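Local coordinates for cobalamin biosynthesis protein CobN (Mycobacterium tuberculosis, PDB 7C6O) that serves as the large, catalytic subunit of cobaltochelatase, the ATP-dependent enzyme that inserts cobalt into the corrin ring during cobalamin biosynthesis, at residues R869-H874 against P1093-I1097; W886-R892 against K1059-T1063; A980-H984 against R1049-R1053; I1054-K1059 against H1078-V1082; A1069-F1075 against Y1149-Y1153. One frame throughout, in Å; residues are numbered along the deposited sequence. Where two conformers were deposited one is given.

Contact 1 of 5, residues R869-H874 against P1093-I1097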
# COMPACT_ATOMS: atom_id res chain seq x y z
N ARG A 869 22.73 17.37 -11.92
CA ARG A 869 23.74 17.07 -10.91
C ARG A 869 24.85 16.20 -11.48
O ARG A 869 26.04 16.47 -11.29
CB ARG A 869 23.10 16.40 -9.70
CG ARG A 869 24.06 16.12 -8.55
CD ARG A 869 24.61 17.42 -7.96
NE ARG A 869 25.66 17.18 -6.98
CZ ARG A 869 25.48 17.21 -5.66
NH1 ARG A 869 24.29 17.47 -5.15
NH2 ARG A 869 26.51 16.99 -4.85
N TYR A 870 24.47 15.14 -12.21
CA TYR A 870 25.47 14.22 -12.75
C TYR A 870 26.36 14.93 -13.77
O TYR A 870 27.59 14.80 -13.73
CB TYR A 870 24.79 13.01 -13.38
CG TYR A 870 25.76 11.91 -13.75
CD1 TYR A 870 26.37 11.89 -15.00
CD2 TYR A 870 26.08 10.91 -12.85
CE1 TYR A 870 27.26 10.89 -15.34
CE2 TYR A 870 26.97 9.91 -13.18
CZ TYR A 870 27.56 9.90 -14.42
OH TYR A 870 28.44 8.90 -14.75
N ARG A 871 25.75 15.67 -14.69
CA ARG A 871 26.52 16.35 -15.72
C ARG A 871 27.43 17.42 -15.12
O ARG A 871 28.55 17.63 -15.60
CB ARG A 871 25.58 16.94 -16.77
CG ARG A 871 26.28 17.47 -18.02
CD ARG A 871 25.30 17.63 -19.17
NE ARG A 871 25.90 18.35 -20.30
CZ ARG A 871 26.60 17.77 -21.27
NH1 ARG A 871 26.81 16.46 -21.26
NH2 ARG A 871 27.11 18.51 -22.25
N ASP A 872 26.96 18.09 -14.06
CA ASP A 872 27.80 19.08 -13.38
C ASP A 872 29.06 18.43 -12.81
O ASP A 872 30.14 19.04 -12.83
CB ASP A 872 27.01 19.77 -12.27
CG ASP A 872 26.08 20.85 -12.79
OD1 ASP A 872 26.13 21.15 -14.00
OD2 ASP A 872 25.30 21.39 -11.98
N GLU A 873 28.95 17.21 -12.30
CA GLU A 873 30.08 16.54 -11.68
C GLU A 873 30.98 15.82 -12.69
O GLU A 873 32.20 15.78 -12.49
CB GLU A 873 29.60 15.55 -10.62
CG GLU A 873 30.73 14.83 -9.90
CD GLU A 873 30.36 14.41 -8.49
OE1 GLU A 873 29.22 14.70 -8.06
OE2 GLU A 873 31.20 13.78 -7.82
N HIS A 874 30.41 15.26 -13.76
CA HIS A 874 31.16 14.42 -14.67
C HIS A 874 31.30 14.97 -16.08
O HIS A 874 32.04 14.38 -16.88
CB HIS A 874 30.53 13.02 -14.74
CG HIS A 874 30.38 12.36 -13.40
ND1 HIS A 874 29.18 12.30 -12.73
CD2 HIS A 874 31.29 11.75 -12.60
CE1 HIS A 874 29.35 11.68 -11.58
NE2 HIS A 874 30.62 11.33 -11.48
N PRO A 1093 28.65 2.84 -8.35
CA PRO A 1093 28.07 3.93 -9.13
C PRO A 1093 27.90 5.16 -8.25
O PRO A 1093 28.05 5.11 -7.03
CB PRO A 1093 26.72 3.36 -9.57
CG PRO A 1093 26.34 2.45 -8.44
CD PRO A 1093 27.63 1.86 -7.92
N ALA A 1094 27.59 6.28 -8.89
CA ALA A 1094 27.10 7.42 -8.13
C ALA A 1094 25.80 7.03 -7.43
O ALA A 1094 25.01 6.23 -7.94
CB ALA A 1094 26.89 8.62 -9.05
N ALA A 1095 25.60 7.58 -6.24
CA ALA A 1095 24.41 7.29 -5.44
C ALA A 1095 23.75 8.61 -5.08
O ALA A 1095 24.31 9.39 -4.31
CB ALA A 1095 24.76 6.48 -4.19
N TYR A 1096 22.58 8.87 -5.65
CA TYR A 1096 21.87 10.12 -5.45
C TYR A 1096 20.57 9.89 -4.69
O TYR A 1096 19.95 8.83 -4.80
CB TYR A 1096 21.53 10.80 -6.78
CG TYR A 1096 22.70 11.37 -7.55
CD1 TYR A 1096 23.99 11.33 -7.04
CD2 TYR A 1096 22.50 11.98 -8.79
CE1 TYR A 1096 25.06 11.86 -7.75
CE2 TYR A 1096 23.56 12.50 -9.50
CZ TYR A 1096 24.83 12.44 -8.98
OH TYR A 1096 25.88 12.97 -9.70
N ILE A 1097 20.17 10.91 -3.94
CA ILE A 1097 18.86 10.97 -3.29
C ILE A 1097 18.07 12.08 -3.97
O ILE A 1097 18.51 13.24 -4.00
CB ILE A 1097 18.98 11.24 -1.78
CG1 ILE A 1097 19.56 10.02 -1.06
CG2 ILE A 1097 17.63 11.64 -1.20
CD1 ILE A 1097 18.64 8.82 -1.06
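Y1096 reaches out from its strand and pushes its phenol end against helix residues R869 and Y870, and most of the contact is built on that one ring. With chi1 at -70°, CG sits beside the backbone N, and the ring projects far enough for OH to come within 3.3 Å of Y870 CA. Y870 meets it roughly at right angles: its CB lies 4.1 Å from Y1096 CE2, and its CD2 is 3.8 Å from Y1096 OH. The backbone N of Y870 lies at the edge of the Y1096 ring, near its plane.

The strand is one of the parallel members of the large mixed sheet, next to strand 1056-1061, and helix 853-874 lies on one side of it. A1094 and Y1096 point toward this helix, while A1095 and I1097 touch helix 1072-1089, so two helices sandwich the sheet here in an alpha/beta/alpha arrangement.

R869 comes from the other side of the phenol. Its chain turns at chi2 (65°), with CG 3.8 Å from Y1096 CE2, and carries the guanidinium on to a salt bridge with E1113. Y870 has a second, lighter partner in A1094, whose CB approaches the edge of the Y870 ring at 4.3 Å from CE2. On the helix itself, H874 ND1 stands above the centre of the Y870 ring and makes a weak hydrogen bond of 3.1 Å to Y870 O. The edge of the H874 imidazole then faces Y1096, with CE1 4.2 Å from OH.

Contact 2 of 5, residues W886-R892 against K1059-T1063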
# COMPACT_ATOMS: atom_id res chain seq x y z
N TRP A 886 8.74 2.16 -5.06
CA TRP A 886 7.89 1.51 -4.08
C TRP A 886 6.43 1.88 -4.29
O TRP A 886 6.11 2.98 -4.74
CB TRP A 886 8.29 1.89 -2.65
CG TRP A 886 9.65 1.44 -2.24
CD1 TRP A 886 10.38 0.42 -2.78
CD2 TRP A 886 10.46 2.00 -1.21
NE1 TRP A 886 11.59 0.31 -2.14
CE2 TRP A 886 11.66 1.27 -1.17
CE3 TRP A 886 10.29 3.06 -0.31
CZ2 TRP A 886 12.68 1.56 -0.26
CZ3 TRP A 886 11.30 3.35 0.59
CH2 TRP A 886 12.48 2.59 0.61
N GLY A 887 5.54 0.95 -3.93
CA GLY A 887 4.12 1.22 -4.05
C GLY A 887 3.65 2.31 -3.09
O GLY A 887 2.81 3.15 -3.45
N THR A 888 4.17 2.31 -1.87
CA THR A 888 3.77 3.32 -0.90
C THR A 888 4.15 4.72 -1.38
O THR A 888 3.42 5.68 -1.13
CB THR A 888 4.38 3.02 0.48
OG1 THR A 888 3.73 3.80 1.48
CG2 THR A 888 5.88 3.30 0.51
N SER A 889 5.26 4.84 -2.13
CA SER A 889 5.65 6.13 -2.68
C SER A 889 4.69 6.58 -3.77
O SER A 889 4.32 7.76 -3.83
CB SER A 889 7.07 6.04 -3.24
OG SER A 889 7.99 5.65 -2.24
N ALA A 890 4.28 5.66 -4.65
CA ALA A 890 3.30 6.02 -5.67
C ALA A 890 1.98 6.46 -5.04
O ALA A 890 1.30 7.33 -5.58
CB ALA A 890 3.07 4.84 -6.61
N MET A 891 1.63 5.89 -3.89
CA MET A 891 0.39 6.28 -3.22
C MET A 891 0.53 7.61 -2.48
O MET A 891 -0.46 8.34 -2.35
CB MET A 891 -0.05 5.18 -2.26
CG MET A 891 -0.42 3.88 -2.95
SD MET A 891 -0.79 2.58 -1.77
CE MET A 891 -1.51 1.34 -2.85
N ARG A 892 1.73 7.93 -2.00
CA ARG A 892 1.94 9.21 -1.32
C ARG A 892 1.96 10.38 -2.30
O ARG A 892 1.55 11.49 -1.95
CB ARG A 892 3.26 9.20 -0.55
CG ARG A 892 3.35 8.28 0.66
CD ARG A 892 4.71 8.48 1.35
NE ARG A 892 4.93 7.59 2.48
CZ ARG A 892 5.99 6.80 2.62
NH1 ARG A 892 6.96 6.80 1.71
NH2 ARG A 892 6.09 6.02 3.69
N LYS A 1059 17.38 6.92 -5.32
CA LYS A 1059 16.20 6.66 -4.50
C LYS A 1059 15.62 8.00 -4.10
O LYS A 1059 16.36 8.94 -3.80
CB LYS A 1059 16.54 5.84 -3.25
CG LYS A 1059 15.33 5.53 -2.37
CD LYS A 1059 14.34 4.64 -3.10
CE LYS A 1059 13.07 4.40 -2.29
NZ LYS A 1059 12.12 5.55 -2.32
N ASN A 1060 14.30 8.10 -4.11
CA ASN A 1060 13.64 9.36 -3.79
C ASN A 1060 13.08 9.32 -2.37
O ASN A 1060 12.55 8.29 -1.93
CB ASN A 1060 12.54 9.66 -4.80
CG ASN A 1060 13.09 9.90 -6.20
OD1 ASN A 1060 14.19 10.44 -6.35
ND2 ASN A 1060 12.34 9.49 -7.21
N THR A 1061 13.23 10.43 -1.66
CA THR A 1061 12.67 10.62 -0.32
C THR A 1061 11.50 11.57 -0.46
O THR A 1061 11.68 12.77 -0.72
CB THR A 1061 13.72 11.17 0.64
OG1 THR A 1061 14.21 12.43 0.15
CG2 THR A 1061 14.88 10.21 0.78
N ASP A 1062 10.28 11.05 -0.29
CA ASP A 1062 9.07 11.79 -0.57
C ASP A 1062 8.27 12.17 0.67
O ASP A 1062 7.26 12.87 0.55
CB ASP A 1062 8.17 10.98 -1.51
CG ASP A 1062 8.15 9.50 -1.16
OD1 ASP A 1062 8.39 9.15 0.01
OD2 ASP A 1062 7.91 8.68 -2.07
N THR A 1063 8.67 11.70 1.85
CA THR A 1063 7.94 12.01 3.07
C THR A 1063 8.92 12.44 4.15
O THR A 1063 10.05 11.95 4.21
CB THR A 1063 7.08 10.80 3.52
OG1 THR A 1063 5.79 11.26 3.97
CG2 THR A 1063 7.75 10.01 4.63
O HOH W 1 9.85 4.73 -4.07
O HOH W 2 10.15 6.63 -0.19
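K1059 bends twice toward W886, at chi2 (65°) and again at chi4 (78°), and so sets CE over the face of the six-membered ring with NZ turned back toward its own strand. This is the end of two neighbouring parallel strands of an alpha/beta sheet: strand 880-885 leads into W886, the N-cap residue of helix 887-893, and strand 1056-1061 runs out into D1062 and T1063. CE of K1059 stands 3.3 Å from the centroid of that W886 ring, almost on its normal, a CH-pi contact. NZ, 3.9 Å from it, adds a cation-pi interaction.

R892, extended from CG to NE, reaches D1062 and T1063. Its guanidinium lies between T888 OG1 and, on the opposite face, T1063 CG2, while N593 and D594 hold NE and NH2. The salt bridge, with a weak hydrogen bond, from R892 NH1 to D1062 OD1 (3.2 Å) belongs to one of two modelled D1062 conformers, as does a weak, unsettled S889 OG to OD2 bond; both are doubtful. Two waters link S889 OG with the lysine; one also accepts from the backbone N of W886. A further bond holds the ammonium: K1059 NZ to N1060 O, 2.8 Å, in the carbonyl plane.

Contact 3 of 5, residues A980-H984 against R1049-R1053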
# COMPACT_ATOMS: atom_id res chain seq x y z
N ALA A 980 23.27 -3.56 -28.40
CA ALA A 980 24.48 -4.27 -27.98
C ALA A 980 24.13 -5.63 -27.39
O ALA A 980 24.81 -6.62 -27.66
CB ALA A 980 25.26 -3.42 -26.97
N ASP A 981 23.07 -5.69 -26.58
CA ASP A 981 22.64 -6.96 -26.01
C ASP A 981 22.05 -7.87 -27.08
O ASP A 981 22.27 -9.09 -27.06
CB ASP A 981 21.64 -6.73 -24.88
CG ASP A 981 22.28 -6.11 -23.66
OD1 ASP A 981 23.52 -5.98 -23.63
OD2 ASP A 981 21.53 -5.74 -22.73
N LEU A 982 21.28 -7.29 -28.01
CA LEU A 982 20.73 -8.08 -29.11
C LEU A 982 21.84 -8.72 -29.94
O LEU A 982 21.69 -9.85 -30.42
CB LEU A 982 19.84 -7.20 -29.99
CG LEU A 982 19.11 -7.90 -31.13
CD1 LEU A 982 18.08 -8.88 -30.59
CD2 LEU A 982 18.46 -6.88 -32.06
N ALA A 983 22.95 -8.01 -30.12
CA ALA A 983 24.09 -8.58 -30.83
C ALA A 983 24.76 -9.69 -30.03
O ALA A 983 25.50 -10.49 -30.61
CB ALA A 983 25.10 -7.49 -31.17
N HIS A 984 24.53 -9.75 -28.72
CA HIS A 984 25.19 -10.75 -27.89
C HIS A 984 24.43 -12.07 -27.90
O HIS A 984 25.02 -13.14 -28.11
CB HIS A 984 25.35 -10.22 -26.47
CG HIS A 984 26.02 -11.18 -25.54
ND1 HIS A 984 27.39 -11.36 -25.51
CD2 HIS A 984 25.52 -12.01 -24.60
CE1 HIS A 984 27.69 -12.26 -24.60
NE2 HIS A 984 26.58 -12.67 -24.03
N ARG A 1049 23.61 -7.76 -16.67
CA ARG A 1049 23.96 -6.95 -17.83
C ARG A 1049 23.52 -5.50 -17.65
O ARG A 1049 24.27 -4.57 -17.95
CB ARG A 1049 23.36 -7.54 -19.10
CG ARG A 1049 23.91 -8.92 -19.45
CD ARG A 1049 23.36 -9.42 -20.78
NE ARG A 1049 23.98 -8.75 -21.91
CZ ARG A 1049 25.14 -9.10 -22.44
NH1 ARG A 1049 25.81 -10.13 -21.94
NH2 ARG A 1049 25.64 -8.43 -23.47
N GLN A 1050 22.30 -5.29 -17.15
CA GLN A 1050 21.79 -3.93 -16.99
C GLN A 1050 22.41 -3.23 -15.78
O GLN A 1050 22.70 -2.03 -15.85
CB GLN A 1050 20.26 -3.94 -16.88
CG GLN A 1050 19.55 -4.76 -17.95
CD GLN A 1050 20.06 -4.50 -19.36
OE1 GLN A 1050 20.42 -3.38 -19.71
NE2 GLN A 1050 20.09 -5.55 -20.17
N TYR A 1051 22.60 -3.95 -14.67
CA TYR A 1051 23.19 -3.31 -13.49
C TYR A 1051 24.63 -2.88 -13.75
O TYR A 1051 25.07 -1.86 -13.21
CB TYR A 1051 23.12 -4.24 -12.28
CG TYR A 1051 21.84 -4.12 -11.50
CD1 TYR A 1051 20.61 -4.27 -12.12
CD2 TYR A 1051 21.85 -3.86 -10.13
CE1 TYR A 1051 19.43 -4.16 -11.42
CE2 TYR A 1051 20.67 -3.76 -9.41
CZ TYR A 1051 19.46 -3.91 -10.06
OH TYR A 1051 18.27 -3.81 -9.37
N ARG A 1052 25.36 -3.62 -14.59
CA ARG A 1052 26.72 -3.21 -14.92
C ARG A 1052 26.75 -1.85 -15.61
O ARG A 1052 27.78 -1.16 -15.55
CB ARG A 1052 27.40 -4.25 -15.81
CG ARG A 1052 27.93 -5.47 -15.05
CD ARG A 1052 28.76 -6.38 -15.95
NE ARG A 1052 28.29 -7.76 -15.91
CZ ARG A 1052 28.80 -8.71 -15.14
NH1 ARG A 1052 29.81 -8.44 -14.33
NH2 ARG A 1052 28.29 -9.94 -15.18
N ARG A 1053 25.65 -1.43 -16.23
CA ARG A 1053 25.59 -0.15 -16.92
C ARG A 1053 25.11 0.99 -16.04
O ARG A 1053 25.18 2.15 -16.47
CB ARG A 1053 24.66 -0.25 -18.14
CG ARG A 1053 25.14 -1.21 -19.21
CD ARG A 1053 24.33 -1.03 -20.48
NE ARG A 1053 24.80 -1.89 -21.57
CZ ARG A 1053 24.19 -3.00 -21.96
NH1 ARG A 1053 23.07 -3.39 -21.36
NH2 ARG A 1053 24.69 -3.72 -22.95
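From helix 973-985, D981 faces R1049, Q1050 and R1053, and with the two arginines it forms a salt-bridge network. The ionic part centres on the buried carboxylate. R1053, extended from CG to NE, meets it end-on with both terminal nitrogens: NH2, coming from above the carboxylate plane, gives a nearly straight bond (176°) of 2.6 Å to OD1 of D981, and NH1 reaches OD2 on its syn side but out of that plane, at 3.1 Å. R1049, whose bonds belong to one of two modelled conformers and are less certain, bends at chi3 (75°) to bring its guanidinium edge to OD1 as well, with NH2 3.2 Å from that oxygen and NE bonded more weakly. In that conformer the arginines reach OD1 from opposite faces of the carboxylate; R1053, helped by R1049, would favour its ionised form.

An uncharged donor adds a further bond: Q1050 NE2 to D981 OD2 at 2.9 Å, nearly in line with the C-O bond.

Stacking comes last, at the solvent-exposed H984. The guanidinium of R1049 lies on it with centres 4.0 Å apart and planes 24° from parallel. NH1 lies over the ring toward its rim, 3.3 Å from H984 CD2.

Contact 4 of 5, residues I1054-K1059 against H1078-V1082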
# COMPACT_ATOMS: atom_id res chain seq x y z
N ILE A 1054 24.62 0.70 -14.83
CA ILE A 1054 24.06 1.75 -13.98
C ILE A 1054 25.14 2.75 -13.61
O ILE A 1054 26.15 2.39 -12.98
CB ILE A 1054 23.40 1.15 -12.74
CG1 ILE A 1054 22.19 0.31 -13.13
CG2 ILE A 1054 23.02 2.26 -11.76
CD1 ILE A 1054 21.54 -0.42 -11.96
N ALA A 1055 24.95 4.01 -14.01
CA ALA A 1055 25.87 5.08 -13.66
C ALA A 1055 25.47 5.81 -12.39
O ALA A 1055 26.34 6.30 -11.66
CB ALA A 1055 25.99 6.07 -14.82
N VAL A 1056 24.16 5.92 -12.13
CA VAL A 1056 23.63 6.56 -10.93
C VAL A 1056 22.59 5.63 -10.32
O VAL A 1056 21.61 5.27 -10.99
CB VAL A 1056 22.99 7.92 -11.22
CG1 VAL A 1056 22.93 8.75 -9.95
CG2 VAL A 1056 23.70 8.65 -12.33
N ALA A 1057 22.78 5.27 -9.06
CA ALA A 1057 21.76 4.56 -8.30
C ALA A 1057 20.96 5.58 -7.50
O ALA A 1057 21.51 6.28 -6.64
CB ALA A 1057 22.38 3.51 -7.38
N ALA A 1058 19.66 5.69 -7.79
CA ALA A 1058 18.84 6.75 -7.23
C ALA A 1058 17.71 6.18 -6.38
O ALA A 1058 17.17 5.11 -6.67
CB ALA A 1058 18.26 7.64 -8.34
N LYS A 1059 17.38 6.92 -5.32
CA LYS A 1059 16.20 6.66 -4.50
C LYS A 1059 15.62 8.00 -4.10
O LYS A 1059 16.36 8.94 -3.80
CB LYS A 1059 16.54 5.84 -3.25
CG LYS A 1059 15.33 5.53 -2.37
CD LYS A 1059 14.34 4.64 -3.10
CE LYS A 1059 13.07 4.40 -2.29
NZ LYS A 1059 12.12 5.55 -2.32
N HIS A 1078 18.24 0.93 -1.98
CA HIS A 1078 19.20 1.88 -2.53
C HIS A 1078 20.63 1.40 -2.32
O HIS A 1078 21.41 1.28 -3.27
CB HIS A 1078 18.99 3.25 -1.87
CG HIS A 1078 19.70 4.37 -2.56
ND1 HIS A 1078 20.12 5.51 -1.89
CD2 HIS A 1078 20.05 4.56 -3.85
CE1 HIS A 1078 20.70 6.33 -2.74
NE2 HIS A 1078 20.66 5.78 -3.94
N GLY A 1079 20.99 1.10 -1.07
CA GLY A 1079 22.32 0.58 -0.80
C GLY A 1079 22.55 -0.77 -1.47
O GLY A 1079 23.65 -1.06 -1.94
N GLY A 1080 21.51 -1.60 -1.52
CA GLY A 1080 21.64 -2.89 -2.19
C GLY A 1080 21.96 -2.75 -3.67
O GLY A 1080 22.78 -3.49 -4.21
N MET A 1081 21.32 -1.78 -4.34
CA MET A 1081 21.65 -1.53 -5.73
C MET A 1081 23.10 -1.07 -5.88
O MET A 1081 23.82 -1.54 -6.76
CB MET A 1081 20.69 -0.50 -6.33
CG MET A 1081 21.01 -0.13 -7.77
SD MET A 1081 19.77 0.95 -8.51
CE MET A 1081 18.42 -0.20 -8.79
N VAL A 1082 23.54 -0.15 -5.02
CA VAL A 1082 24.92 0.33 -5.07
C VAL A 1082 25.89 -0.83 -4.91
O VAL A 1082 26.85 -0.96 -5.68
CB VAL A 1082 25.15 1.41 -3.99
CG1 VAL A 1082 26.63 1.78 -3.93
CG2 VAL A 1082 24.30 2.64 -4.27
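A single hydrogen bond ties strand to helix: H1078 NE2 donates to A1057 O at 2.9 Å. The oxygen lies in the plane of the imidazole, but the donor stands 56° out of the carbonyl plane, away from a lone-pair direction. A1057 O also takes the backbone N-H of Y1096 in the next strand; the out-of-plane approach of NE2 is consistent with such sharing. Since NE2 carries the proton, ND1 is probably the acceptor in its bond with Y1153 OH, and both ring nitrogens are held.

One CH-pi contact lies on a face of the imidazole. K1059 CB sits 3.8 Å from the centroid of the H1078 ring, offset toward the rim, while the rest of the lysine leads away.

The remaining contacts are apolar. A1057 CB is wedged between the helix side chains, 3.8 Å from M1081 SD and 3.8 Å from V1082 CG2. M1081, anti at chi1 (177°) and again at chi2, carries SD straight out to A1057 CB and to I1054 CD1, 4.1 Å away. Short alanine on the strand probably helps the helix settle close, the two short axes 8.1 Å apart and nearly antiparallel, at 172° between their N-to-C directions. This is the first strand and the connecting helix of a beta-alpha-beta unit, completed by strand 1094-1099.

Contact 5 of 5, residues A1069-F1075 against Y1149-Y1153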
# COMPACT_ATOMS: atom_id res chain seq x y z
N ALA A 1069 17.75 6.94 7.51
CA ALA A 1069 18.30 6.19 8.63
C ALA A 1069 17.21 5.75 9.61
O ALA A 1069 17.54 5.23 10.68
CB ALA A 1069 19.36 7.02 9.35
N ASP A 1070 15.94 5.96 9.26
CA ASP A 1070 14.80 5.58 10.08
C ASP A 1070 14.12 4.30 9.64
O ASP A 1070 13.34 3.74 10.41
CB ASP A 1070 13.74 6.69 10.07
CG ASP A 1070 13.95 7.71 11.15
OD1 ASP A 1070 14.57 7.35 12.18
OD2 ASP A 1070 13.49 8.86 10.99
N SER A 1071 14.38 3.84 8.42
CA SER A 1071 13.75 2.64 7.89
C SER A 1071 14.79 1.78 7.19
O SER A 1071 15.66 2.30 6.48
CB SER A 1071 12.62 2.98 6.91
OG SER A 1071 12.11 1.80 6.31
N ASP A 1072 14.69 0.47 7.39
CA ASP A 1072 15.61 -0.46 6.77
C ASP A 1072 15.47 -0.51 5.25
O ASP A 1072 16.39 -0.95 4.56
CB ASP A 1072 15.39 -1.87 7.33
CG ASP A 1072 13.94 -2.29 7.24
OD1 ASP A 1072 13.13 -1.81 8.06
OD2 ASP A 1072 13.61 -3.09 6.34
N ASP A 1073 14.33 -0.06 4.72
CA ASP A 1073 14.07 -0.26 3.29
C ASP A 1073 15.00 0.56 2.41
O ASP A 1073 15.32 0.14 1.29
CB ASP A 1073 12.61 0.07 2.99
CG ASP A 1073 11.66 -0.96 3.55
OD1 ASP A 1073 11.92 -2.17 3.36
OD2 ASP A 1073 10.66 -0.57 4.18
N TYR A 1074 15.47 1.71 2.89
CA TYR A 1074 16.33 2.54 2.06
C TYR A 1074 17.67 1.87 1.81
O TYR A 1074 18.10 1.72 0.66
CB TYR A 1074 16.50 3.93 2.68
CG TYR A 1074 15.23 4.74 2.62
CD1 TYR A 1074 14.87 5.43 1.47
CD2 TYR A 1074 14.36 4.77 3.70
CE1 TYR A 1074 13.69 6.15 1.40
CE2 TYR A 1074 13.18 5.49 3.65
CZ TYR A 1074 12.85 6.18 2.49
OH TYR A 1074 11.68 6.89 2.44
N PHE A 1075 18.35 1.41 2.87
CA PHE A 1075 19.64 0.77 2.63
C PHE A 1075 19.48 -0.55 1.90
O PHE A 1075 20.35 -0.94 1.12
CB PHE A 1075 20.43 0.62 3.95
CG PHE A 1075 20.16 -0.66 4.71
CD1 PHE A 1075 20.80 -1.85 4.37
CD2 PHE A 1075 19.31 -0.66 5.81
CE1 PHE A 1075 20.56 -3.02 5.09
CE2 PHE A 1075 19.07 -1.82 6.53
CZ PHE A 1075 19.69 -3.00 6.17
N TYR A 1149 20.51 0.88 10.85
CA TYR A 1149 20.24 1.29 9.47
C TYR A 1149 21.40 2.10 8.91
O TYR A 1149 21.71 1.99 7.72
CB TYR A 1149 18.93 2.07 9.40
CG TYR A 1149 17.75 1.29 9.95
CD1 TYR A 1149 17.76 -0.11 9.97
CD2 TYR A 1149 16.63 1.94 10.46
CE1 TYR A 1149 16.70 -0.83 10.48
CE2 TYR A 1149 15.56 1.22 10.97
CZ TYR A 1149 15.60 -0.16 10.98
OH TYR A 1149 14.54 -0.87 11.48
N LEU A 1150 22.05 2.92 9.74
CA LEU A 1150 23.30 3.54 9.32
C LEU A 1150 24.35 2.49 9.00
O LEU A 1150 25.06 2.60 8.00
CB LEU A 1150 23.81 4.49 10.41
CG LEU A 1150 23.04 5.81 10.56
CD1 LEU A 1150 23.60 6.61 11.73
CD2 LEU A 1150 23.10 6.62 9.28
N PHE A 1151 24.45 1.45 9.84
CA PHE A 1151 25.35 0.34 9.56
C PHE A 1151 25.00 -0.33 8.23
O PHE A 1151 25.89 -0.62 7.42
CB PHE A 1151 25.30 -0.67 10.70
CG PHE A 1151 26.13 -1.91 10.47
CD1 PHE A 1151 27.46 -1.95 10.86
CD2 PHE A 1151 25.58 -3.04 9.87
CE1 PHE A 1151 28.23 -3.09 10.65
CE2 PHE A 1151 26.35 -4.17 9.66
CZ PHE A 1151 27.67 -4.20 10.05
N GLY A 1152 23.71 -0.58 8.00
CA GLY A 1152 23.30 -1.20 6.75
C GLY A 1152 23.68 -0.38 5.54
O GLY A 1152 24.17 -0.91 4.54
N TYR A 1153 23.48 0.94 5.61
CA TYR A 1153 23.87 1.82 4.52
C TYR A 1153 25.38 1.92 4.38
O TYR A 1153 25.90 2.12 3.28
CB TYR A 1153 23.27 3.21 4.73
CG TYR A 1153 22.24 3.64 3.71
CD1 TYR A 1153 21.04 4.21 4.11
CD2 TYR A 1153 22.48 3.51 2.35
CE1 TYR A 1153 20.10 4.62 3.19
CE2 TYR A 1153 21.54 3.92 1.41
CZ TYR A 1153 20.35 4.48 1.84
OH TYR A 1153 19.41 4.90 0.93
O HOH W 3 13.62 -3.23 10.94
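The ring of Y1149 drops into a hollow made by the turn A1069-D1072 as it leads into helix 1072-1089. Backbone atoms form most of the walls: S1071 C and D1072 N lie over one face, D1072 N 3.6 Å above the ring centre, while A1069 O (3.4 Å from CD2) and D1070 O (3.4 Å from CE2) border the edge of the Y1149 ring. D1072 runs alongside the phenol, with CB 3.6 Å from Y1149 CE1, and a water joins its OD1 to Y1149 OH. D1072 N itself has no hydrogen-bonding partner in the model. Beside this hollow, A1069 CB is a small bump against L1150 CD2.

The second fit runs the other way. G1152 presents bare backbone, and the face of the F1075 phenyl lies on it: CA of G1152 stands 3.7 Å from the ring centroid. Chi1 of F1075 is 88°, placing CG between the backbone N and carbonyl carbon and turning the ring onto the glycine. F1075 CB, set by the backbone, lies over the face of the Y1153 ring, 3.7 Å from its centroid. That face is turned to F1075 CB and CA, and Y1153 OH passes Y1074 CB (3.5 Å) on its way to H1078.

The backbones come very close here, with CA atoms of F1075 and Y1153 only 4.8 Å apart. Helix 1136-1157 packs closely, at G1152, on the N-terminal turn of helix 1072-1089, whose N-cap residue is S1071.

How the contacts relate
Four of the contacts gather round strand 1056-1061 and helix 1072-1089. Contacts 1 and 4, centres about 11 Å apart, lie on opposite faces of the sheet and are joined through the strand pairing, A1094 O to A1057 N. Contact 2 shares K1059 with contact 4, their centres about 16 Å apart, and sits further along the strand. Contact 5, its centre about 14 Å from that of contact 4, continues along the helix, and W886 of contact 2 also packs on Y1074 there. Contact 3 is peripheral and joins them through one packing contact, Y1051 OH to M1081 CE of contact 4. The sodium ion, held by D125 and S127, takes part in none of these contacts.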